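Local coordinates for protein glycerol dehydratase (Clostridium butyricum, PDB 1R8W) that probably acts as a lyase of the glycyl radical family, thought to dehydrate glycerol through a radical held on its own backbone, at residues A[454-459]-A[493-498]. Numbering follows the deposited sequence.
Sequences ARIVEL and AQMEYF
The F498 ring meets I456 CD1 and L459 CG obliquely, has Y497 CD2 over the centre of one face, 3.7 Å above the ring plane, and Q494 OE1 in plane at its edge. This is a helix-helix contact of the pyruvate formate lyase-like fold: the short helix 453-461, which follows directly on strand 449-452, packs against the long helix 484-516. The axes of the two segments come within 9.5 Å of each other at their closest, their directions 124° apart, closer to antiparallel than parallel. No hydrogen bond joins the segments; the buried interface is held by apolar contact. I456 is the centre of it, reaching three residues of the other helix with its two branches. Chi1 of -65° sets I456 CG1 beside the backbone N and leaves the methyl CG2 anti to it; CG2 lies 3.7 Å from Q494 CB and also approaches the backbone N of M495. The other branch ends with I456 CD1 3.8 Å from F498 CD2. On the way, I456 CG1 comes within 4.3 Å of M495 SD, whose side chain also touches helix 607-625. F451 of strand 449-452 packs on I456, M495 and F498, extending the apolar cluster to the sheet. L459 crosses Q494 at about a right angle and brings its CG to 4.4 Å from F498 CE2. The Q494 chain bends at chi2 (-65°), and its amide lies beside L459 and the edge of the F498 ring. There NE2 is gripped by two hydrogen bonds, to P473 O and T475 OG1, which fix the amide rotation and tie the helix to the chain before it. Q494 OE1, besides facing the F498 ring edge, lies 3.6 Å from L459 CB.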
ATOM      1  N   ALA A 454     -16.722  -2.063 -33.751  1.00 19.61           N
ATOM      2  CA  ALA A 454     -17.906  -2.517 -34.479  1.00 19.45           C
ATOM      3  C   ALA A 454     -19.061  -2.758 -33.514  1.00 20.48           C
ATOM      4  O   ALA A 454     -20.228  -2.542 -33.842  1.00 20.58           O
ATOM      5  CB  ALA A 454     -17.585  -3.796 -35.240  1.00 18.15           C
ATOM      6  N   ARG A 455     -18.714  -3.200 -32.315  1.00 21.06           N
ATOM      7  CA  ARG A 455     -19.687  -3.490 -31.275  1.00 22.30           C
ATOM      8  C   ARG A 455     -20.468  -2.236 -30.868  1.00 22.35           C
ATOM      9  O   ARG A 455     -21.629  -2.319 -30.476  1.00 22.42           O
ATOM     10  CB  ARG A 455     -18.955  -4.068 -30.070  1.00 24.13           C
ATOM     11  CG  ARG A 455     -19.804  -4.895 -29.155  1.00 27.75           C
ATOM     12  CD  ARG A 455     -20.080  -6.273 -29.721  1.00 28.33           C
ATOM     13  NE  ARG A 455     -20.762  -7.074 -28.713  1.00 33.43           N
ATOM     14  CZ  ARG A 455     -21.997  -6.841 -28.278  1.00 35.04           C
ATOM     15  NH1 ARG A 455     -22.703  -5.837 -28.774  1.00 38.35           N
ATOM     16  NH2 ARG A 455     -22.514  -7.589 -27.314  1.00 38.00           N
ATOM     17  N   ILE A 456     -19.830  -1.074 -30.965  1.00 22.74           N
ATOM     18  CA  ILE A 456     -20.479   0.182 -30.604  1.00 22.96           C
ATOM     19  C   ILE A 456     -21.522   0.551 -31.645  1.00 23.90           C
ATOM     20  O   ILE A 456     -22.574   1.104 -31.317  1.00 23.42           O
ATOM     21  CB  ILE A 456     -19.444   1.332 -30.473  1.00 23.26           C
ATOM     22  CG1 ILE A 456     -18.492   1.034 -29.314  1.00 24.66           C
ATOM     23  CG2 ILE A 456     -20.148   2.661 -30.218  1.00 21.74           C
ATOM     24  CD1 ILE A 456     -19.197   0.783 -27.990  1.00 21.82           C
ATOM     25  N   VAL A 457     -21.223   0.245 -32.905  1.00 23.95           N
ATOM     26  CA  VAL A 457     -22.146   0.512 -33.997  1.00 22.62           C
ATOM     27  C   VAL A 457     -23.396  -0.323 -33.737  1.00 23.33           C
ATOM     28  O   VAL A 457     -24.519   0.131 -33.928  1.00 23.36           O
ATOM     29  CB  VAL A 457     -21.530   0.104 -35.351  1.00 22.24           C
ATOM     30  CG1 VAL A 457     -22.569   0.193 -36.449  1.00 21.10           C
ATOM     31  CG2 VAL A 457     -20.346   1.008 -35.674  1.00 21.70           C
ATOM     32  N   GLU A 458     -23.182  -1.547 -33.275  1.00 24.46           N
ATOM     33  CA  GLU A 458     -24.274  -2.457 -32.982  1.00 26.32           C
ATOM     34  C   GLU A 458     -25.119  -1.919 -31.826  1.00 27.58           C
ATOM     35  O   GLU A 458     -26.352  -1.971 -31.879  1.00 27.02           O
ATOM     36  CB  GLU A 458     -23.705  -3.840 -32.642  1.00 27.68           C
ATOM     37  CG  GLU A 458     -24.732  -4.947 -32.547  1.00 28.82           C
ATOM     38  CD  GLU A 458     -24.092  -6.321 -32.451  1.00 30.24           C
ATOM     39  OE1 GLU A 458     -24.831  -7.327 -32.401  1.00 33.01           O
ATOM     40  OE2 GLU A 458     -22.847  -6.397 -32.424  1.00 31.17           O
ATOM     41  N   LEU A 459     -24.457  -1.398 -30.789  1.00 27.04           N
ATOM     42  CA  LEU A 459     -25.166  -0.846 -29.633  1.00 26.06           C
ATOM     43  C   LEU A 459     -25.884   0.459 -29.982  1.00 26.51           C
ATOM     44  O   LEU A 459     -26.893   0.800 -29.368  1.00 25.66           O
ATOM     45  CB  LEU A 459     -24.208  -0.581 -28.460  1.00 25.25           C
ATOM     46  CG  LEU A 459     -23.923  -1.628 -27.371  1.00 26.78           C
ATOM     47  CD1 LEU A 459     -25.100  -2.590 -27.236  1.00 25.75           C
ATOM     48  CD2 LEU A 459     -22.652  -2.387 -27.702  1.00 26.95           C
ATOM     49  N   ALA A 493     -22.133   8.721 -27.668  1.00 26.08           N
ATOM     50  CA  ALA A 493     -22.621   8.463 -26.317  1.00 24.74           C
ATOM     51  C   ALA A 493     -22.331   7.021 -25.892  1.00 24.80           C
ATOM     52  O   ALA A 493     -22.033   6.758 -24.722  1.00 24.69           O
ATOM     53  CB  ALA A 493     -24.108   8.751 -26.235  1.00 23.24           C
ATOM     54  N   GLN A 494     -22.423   6.084 -26.831  1.00 23.43           N
ATOM     55  CA  GLN A 494     -22.138   4.691 -26.510  1.00 25.37           C
ATOM     56  C   GLN A 494     -20.627   4.533 -26.318  1.00 25.85           C
ATOM     57  O   GLN A 494     -20.171   3.857 -25.396  1.00 27.00           O
ATOM     58  CB  GLN A 494     -22.612   3.762 -27.631  1.00 24.45           C
ATOM     59  CG  GLN A 494     -24.121   3.629 -27.774  1.00 24.03           C
ATOM     60  CD  GLN A 494     -24.779   2.963 -26.578  1.00 25.63           C
ATOM     61  OE1 GLN A 494     -24.230   2.038 -25.984  1.00 27.23           O
ATOM     62  NE2 GLN A 494     -25.974   3.421 -26.232  1.00 25.46           N
ATOM     63  N   MET A 495     -19.863   5.171 -27.200  1.00 25.83           N
ATOM     64  CA  MET A 495     -18.402   5.129 -27.160  1.00 25.42           C
ATOM     65  C   MET A 495     -17.878   5.653 -25.822  1.00 26.29           C
ATOM     66  O   MET A 495     -17.048   5.021 -25.167  1.00 26.35           O
ATOM     67  CB  MET A 495     -17.832   5.986 -28.291  1.00 23.42           C
ATOM     68  CG  MET A 495     -16.326   5.903 -28.447  1.00 21.47           C
ATOM     69  SD  MET A 495     -15.810   4.343 -29.171  1.00 22.31           S
ATOM     70  CE  MET A 495     -16.162   4.628 -30.933  1.00 17.72           C
ATOM     71  N   GLU A 496     -18.373   6.820 -25.433  1.00 25.61           N
ATOM     72  CA  GLU A 496     -17.975   7.456 -24.192  1.00 26.98           C
ATOM     73  C   GLU A 496     -18.175   6.548 -22.980  1.00 26.79           C
ATOM     74  O   GLU A 496     -17.272   6.379 -22.159  1.00 27.39           O
ATOM     75  CB  GLU A 496     -18.766   8.754 -24.025  1.00 29.26           C
ATOM     76  CG  GLU A 496     -18.782   9.322 -22.624  1.00 35.36           C
ATOM     77  CD  GLU A 496     -19.605  10.593 -22.539  1.00 41.02           C
ATOM     78  OE1 GLU A 496     -20.763  10.583 -23.014  1.00 44.36           O
ATOM     79  OE2 GLU A 496     -19.097  11.603 -21.999  1.00 43.92           O
ATOM     80  N   TYR A 497     -19.354   5.957 -22.874  1.00 25.53           N
ATOM     81  CA  TYR A 497     -19.656   5.089 -21.752  1.00 24.97           C
ATOM     82  C   TYR A 497     -18.669   3.930 -21.591  1.00 25.81           C
ATOM     83  O   TYR A 497     -18.113   3.719 -20.510  1.00 26.01           O
ATOM     84  CB  TYR A 497     -21.071   4.530 -21.893  1.00 24.30           C
ATOM     85  CG  TYR A 497     -21.487   3.643 -20.739  1.00 25.88           C
ATOM     86  CD1 TYR A 497     -21.890   4.196 -19.525  1.00 25.57           C
ATOM     87  CD2 TYR A 497     -21.437   2.250 -20.847  1.00 25.17           C
ATOM     88  CE1 TYR A 497     -22.234   3.391 -18.447  1.00 24.21           C
ATOM     89  CE2 TYR A 497     -21.778   1.433 -19.770  1.00 24.46           C
ATOM     90  CZ  TYR A 497     -22.174   2.013 -18.574  1.00 25.64           C
ATOM     91  OH  TYR A 497     -22.503   1.223 -17.494  1.00 27.36           O
ATOM     92  N   PHE A 498     -18.444   3.180 -22.663  1.00 24.53           N
ATOM     93  CA  PHE A 498     -17.556   2.029 -22.583  1.00 23.96           C
ATOM     94  C   PHE A 498     -16.073   2.346 -22.485  1.00 23.53           C
ATOM     95  O   PHE A 498     -15.318   1.597 -21.856  1.00 25.09           O
ATOM     96  CB  PHE A 498     -17.848   1.069 -23.740  1.00 21.65           C
ATOM     97  CG  PHE A 498     -19.155   0.349 -23.588  1.00 22.16           C
ATOM     98  CD1 PHE A 498     -19.289  -0.683 -22.669  1.00 23.20           C
ATOM     99  CD2 PHE A 498     -20.273   0.740 -24.320  1.00 22.32           C
ATOM    100  CE1 PHE A 498     -20.518  -1.320 -22.473  1.00 23.92           C
ATOM    101  CE2 PHE A 498     -21.507   0.111 -24.133  1.00 23.24           C
ATOM    102  CZ  PHE A 498     -21.630  -0.921 -23.208  1.00 22.63           C
TER